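Local coordinates for hypothetical protein PH0107 (PDB 2YZI) that is of unknown function but carries a tandem pair of CBS domains, modules that in related proteins often bind adenine nucleotides and regulate a partner, at residues 95-106 with 116-124. Residues are numbered along the deposited sequence; the frame is centred on the assembly and turned at random.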
loop_
_atom_site.group_PDB
_atom_site.type_symbol
_atom_site.label_atom_id
_atom_site.label_comp_id
_atom_site.label_asym_id
_atom_site.label_seq_id
_atom_site.Cartn_x
_atom_site.Cartn_y
_atom_site.Cartn_z
ATOM N N LEU B 95 11.938 -9.276 3.169
ATOM C CA LEU B 95 10.609 -9.233 3.776
ATOM C C LEU B 95 10.714 -8.922 5.269
ATOM O O LEU B 95 9.962 -8.103 5.804
ATOM C CB LEU B 95 9.896 -10.569 3.586
ATOM C CG LEU B 95 8.910 -10.679 2.425
ATOM C CD1 LEU B 95 9.549 -10.201 1.148
ATOM C CD2 LEU B 95 8.441 -12.126 2.297
ATOM N N ARG B 96 11.648 -9.581 5.938
ATOM C CA ARG B 96 11.843 -9.358 7.357
ATOM C C ARG B 96 12.243 -7.897 7.614
ATOM O O ARG B 96 11.764 -7.256 8.554
ATOM C CB ARG B 96 12.918 -10.300 7.888
ATOM C CG ARG B 96 13.359 -9.972 9.305
ATOM C CD ARG B 96 14.357 -10.978 9.843
ATOM N NE ARG B 96 14.640 -10.733 11.249
ATOM C CZ ARG B 96 15.382 -11.526 12.014
ATOM N NH1 ARG B 96 15.924 -12.623 11.508
ATOM N NH2 ARG B 96 15.576 -11.222 13.286
ATOM N N LYS B 97 13.115 -7.363 6.774
ATOM C CA LYS B 97 13.539 -5.989 6.955
ATOM C C LYS B 97 12.373 -5.011 6.769
ATOM O O LYS B 97 12.263 -4.025 7.489
ATOM C CB LYS B 97 14.674 -5.652 5.981
ATOM C CG LYS B 97 15.326 -4.322 6.273
ATOM C CD LYS B 97 16.596 -4.134 5.484
ATOM C CE LYS B 97 17.315 -2.878 5.943
ATOM N NZ LYS B 97 18.586 -2.717 5.206
HETATM N N MSE B 98 11.509 -5.278 5.798
HETATM C CA MSE B 98 10.368 -4.400 5.546
HETATM C C MSE B 98 9.384 -4.465 6.701
HETATM O O MSE B 98 8.698 -3.486 6.996
HETATM C CB MSE B 98 9.633 -4.804 4.266
HETATM C CG MSE B 98 10.399 -4.598 2.985
HETATM SE SE MSE B 98 9.454 -5.476 1.550
HETATM C CE MSE B 98 8.161 -4.065 1.126
ATOM N N ALA B 99 9.311 -5.631 7.338
ATOM C CA ALA B 99 8.401 -5.828 8.460
ATOM C C ALA B 99 8.919 -5.072 9.673
ATOM O O ALA B 99 8.175 -4.347 10.328
ATOM C CB ALA B 99 8.265 -7.315 8.779
ATOM N N GLU B 100 10.206 -5.232 9.956
ATOM C CA GLU B 100 10.815 -4.565 11.094
ATOM C C GLU B 100 10.739 -3.043 10.956
ATOM O O GLU B 100 10.501 -2.346 11.933
ATOM C CB GLU B 100 12.265 -5.028 11.248
ATOM C CG GLU B 100 12.385 -6.545 11.332
ATOM C CD GLU B 100 13.807 -7.040 11.550
ATOM O OE1 GLU B 100 14.751 -6.452 10.978
ATOM O OE2 GLU B 100 13.976 -8.035 12.284
ATOM N N HIS B 101 10.914 -2.536 9.738
ATOM C CA HIS B 101 10.863 -1.097 9.469
ATOM C C HIS B 101 9.443 -0.587 9.175
ATOM O O HIS B 101 9.208 0.620 9.086
ATOM C CB HIS B 101 11.787 -0.761 8.294
ATOM C CG HIS B 101 13.246 -0.835 8.629
ATOM N ND1 HIS B 101 13.934 0.215 9.197
ATOM C CD2 HIS B 101 14.135 -1.847 8.513
ATOM C CE1 HIS B 101 15.184 -0.147 9.416
ATOM N NE2 HIS B 101 15.332 -1.394 9.011
ATOM N N ARG B 102 8.501 -1.513 9.033
ATOM C CA ARG B 102 7.117 -1.159 8.750
ATOM C C ARG B 102 6.969 -0.415 7.424
ATOM O O ARG B 102 6.307 0.612 7.367
ATOM C CB ARG B 102 6.544 -0.276 9.863
ATOM C CG ARG B 102 6.280 -0.953 11.203
ATOM C CD ARG B 102 5.592 0.059 12.107
ATOM N NE ARG B 102 5.289 -0.435 13.445
ATOM C CZ ARG B 102 4.745 0.318 14.399
ATOM N NH1 ARG B 102 4.445 1.591 14.155
ATOM N NH2 ARG B 102 4.511 -0.194 15.601
ATOM N N ILE B 103 7.578 -0.919 6.359
ATOM C CA ILE B 103 7.463 -0.243 5.075
ATOM C C ILE B 103 6.801 -1.103 4.006
ATOM O O ILE B 103 6.815 -2.333 4.080
ATOM C CB ILE B 103 8.836 0.231 4.566
ATOM C CG1 ILE B 103 9.806 -0.948 4.513
ATOM C CG2 ILE B 103 9.368 1.346 5.464
ATOM C CD1 ILE B 103 11.156 -0.588 3.917
ATOM N N LYS B 104 6.212 -0.443 3.015
ATOM C CA LYS B 104 5.528 -1.129 1.924
ATOM C C LYS B 104 6.356 -1.087 0.647
ATOM O O LYS B 104 6.006 -1.718 -0.353
ATOM C CB LYS B 104 4.173 -0.472 1.659
ATOM C CG LYS B 104 3.191 -0.567 2.805
ATOM C CD LYS B 104 1.829 -0.021 2.394
ATOM C CE LYS B 104 0.769 -0.343 3.430
ATOM N NZ LYS B 104 -0.588 0.052 2.958
ATOM N N HIS B 105 7.446 -0.327 0.686
ATOM C CA HIS B 105 8.333 -0.188 -0.464
ATOM C C HIS B 105 9.762 -0.125 0.049
ATOM O O HIS B 105 10.030 0.520 1.057
ATOM C CB HIS B 105 8.035 1.109 -1.237
ATOM C CG HIS B 105 6.642 1.627 -1.052
ATOM N ND1 HIS B 105 6.164 2.065 0.165
ATOM C CD2 HIS B 105 5.622 1.778 -1.930
ATOM C CE1 HIS B 105 4.912 2.461 0.028
ATOM N NE2 HIS B 105 4.558 2.297 -1.233
ATOM N N ILE B 106 10.679 -0.792 -0.641
ATOM C CA ILE B 106 12.083 -0.767 -0.244
ATOM C C ILE B 106 12.969 -0.629 -1.481
ATOM O O ILE B 106 12.874 -1.419 -2.420
ATOM C CB ILE B 106 12.469 -2.041 0.560
ATOM C CG1 ILE B 106 13.871 -1.877 1.141
ATOM C CG2 ILE B 106 12.376 -3.280 -0.324
ATOM C CD1 ILE B 106 14.253 -2.927 2.171
ATOM N N GLY B 116 16.508 -0.326 -8.414
ATOM C CA GLY B 116 15.135 -0.756 -8.514
ATOM C C GLY B 116 14.440 -0.567 -7.189
ATOM O O GLY B 116 14.962 0.098 -6.295
ATOM N N ILE B 117 13.260 -1.165 -7.071
ATOM C CA ILE B 117 12.469 -1.079 -5.861
ATOM C C ILE B 117 11.612 -2.329 -5.735
ATOM O O ILE B 117 11.186 -2.896 -6.742
ATOM C CB ILE B 117 11.551 0.156 -5.903
ATOM C CG1 ILE B 117 10.856 0.341 -4.553
ATOM C CG2 ILE B 117 10.535 0.008 -7.033
ATOM C CD1 ILE B 117 9.981 1.566 -4.494
ATOM N N PHE B 118 11.381 -2.773 -4.504
ATOM C CA PHE B 118 10.536 -3.931 -4.267
ATOM C C PHE B 118 9.355 -3.454 -3.432
ATOM O O PHE B 118 9.537 -2.828 -2.388
ATOM C CB PHE B 118 11.291 -5.031 -3.522
ATOM C CG PHE B 118 10.437 -6.235 -3.199
ATOM C CD1 PHE B 118 9.949 -7.053 -4.214
ATOM C CD2 PHE B 118 10.106 -6.532 -1.884
ATOM C CE1 PHE B 118 9.133 -8.158 -3.928
ATOM C CE2 PHE B 118 9.286 -7.642 -1.581
ATOM C CZ PHE B 118 8.801 -8.454 -2.609
ATOM N N THR B 119 8.147 -3.749 -3.896
ATOM C CA THR B 119 6.938 -3.310 -3.203
ATOM C C THR B 119 6.046 -4.479 -2.814
ATOM O O THR B 119 6.322 -5.619 -3.170
ATOM C CB THR B 119 6.114 -2.341 -4.098
ATOM O OG1 THR B 119 5.509 -3.069 -5.178
ATOM C CG2 THR B 119 7.016 -1.269 -4.674
ATOM N N LEU B 120 4.977 -4.196 -2.076
ATOM C CA LEU B 120 4.062 -5.256 -1.674
ATOM C C LEU B 120 3.340 -5.768 -2.907
ATOM O O LEU B 120 2.946 -6.932 -2.963
ATOM C CB LEU B 120 3.058 -4.761 -0.630
ATOM C CG LEU B 120 3.661 -4.463 0.749
ATOM C CD1 LEU B 120 2.556 -4.456 1.788
ATOM C CD2 LEU B 120 4.700 -5.516 1.111
ATOM N N SER B 121 3.179 -4.898 -3.902
ATOM C CA SER B 121 2.535 -5.302 -5.151
ATOM C C SER B 121 3.422 -6.337 -5.832
ATOM O O SER B 121 2.923 -7.298 -6.422
ATOM C CB SER B 121 2.331 -4.105 -6.083
ATOM O OG SER B 121 1.310 -3.253 -5.597
ATOM N N ASP B 122 4.736 -6.138 -5.749
ATOM C CA ASP B 122 5.672 -7.087 -6.338
ATOM C C ASP B 122 5.520 -8.441 -5.639
ATOM O O ASP B 122 5.561 -9.489 -6.287
ATOM C CB ASP B 122 7.107 -6.590 -6.200
ATOM C CG ASP B 122 7.385 -5.376 -7.057
ATOM O OD1 ASP B 122 7.222 -5.468 -8.292
ATOM O OD2 ASP B 122 7.776 -4.328 -6.498
ATOM N N LEU B 123 5.337 -8.405 -4.320
ATOM C CA LEU B 123 5.158 -9.615 -3.528
ATOM C C LEU B 123 3.951 -10.380 -4.051
ATOM O O LEU B 123 3.992 -11.600 -4.212
ATOM C CB LEU B 123 4.924 -9.262 -2.062
ATOM C CG LEU B 123 4.601 -10.445 -1.143
ATOM C CD1 LEU B 123 5.791 -11.400 -1.119
ATOM C CD2 LEU B 123 4.273 -9.945 0.270
ATOM N N LEU B 124 2.871 -9.647 -4.298
ATOM C CA LEU B 124 1.651 -10.230 -4.821
ATOM C C LEU B 124 1.948 -10.894 -6.160
ATOM O O LEU B 124 1.480 -12.004 -6.442
ATOM C CB LEU B 124 0.587 -9.150 -5.015
ATOM C CG LEU B 124 -0.733 -9.700 -5.563
ATOM C CD1 LEU B 124 -1.283 -10.731 -4.561
ATOM C CD2 LEU B 124 -1.737 -8.569 -5.809
#
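I106 and F118 pair across antiparallel strands through two backbone bonds, I106 N to F118 O and F118 N to I106 O, both 2.9 Å, the second nearly straight at 170°. One residue back from I106 and one on from F118, H105 faces T119 as a non-hydrogen-bonded pair, and I117 stretches its CD1 up to H105 CB, 3.8 Å away. Beyond them the strand pairing runs out in a weak bond from L120 N to K104 O.

On the I106–F118 side of the sheet the phenyl ring packs against helix 91-101. With CG swung anti to the backbone N (chi1 178°), the F118 ring reaches toward that helix, where M98 SE meets its edge, 3.7 Å from CD2 and 79° off the ring normal: a Met-aromatic contact, selenium standing in for sulfur. I106 CG2 also lies at that ring's edge, while L95 CD1 comes in obliquely on CE2. The bend at M98 chi3 carries CE on to L120 CD2, 3.8 Å away; L120 also packs on S121 of the second subunit. V94 and L91 of helix 91-101 also touch the F118 side chain.

Behind this shell, a capping box starts helix 120-127. T119 OG1 accepts from D122 N at 3.2 Å and, weakly, from S121 N, while D122 OD2 takes T119 N through its anti lone pair and T119 OG1 from above the carboxylate plane. A valine at T119 would probably leave the N-H groups of D122 and, weakly held, S121 without their side-chain acceptor, and D122 OD2 with one donor fewer. A Schellman motif at R102 ends helix 91-101 and turns the chain into strand 105-110. In this second CBS domain, then, backbone bonds join the hairpin strands, the cap orders the strand-to-helix turn, and dispersion carries helix 91-101 against both.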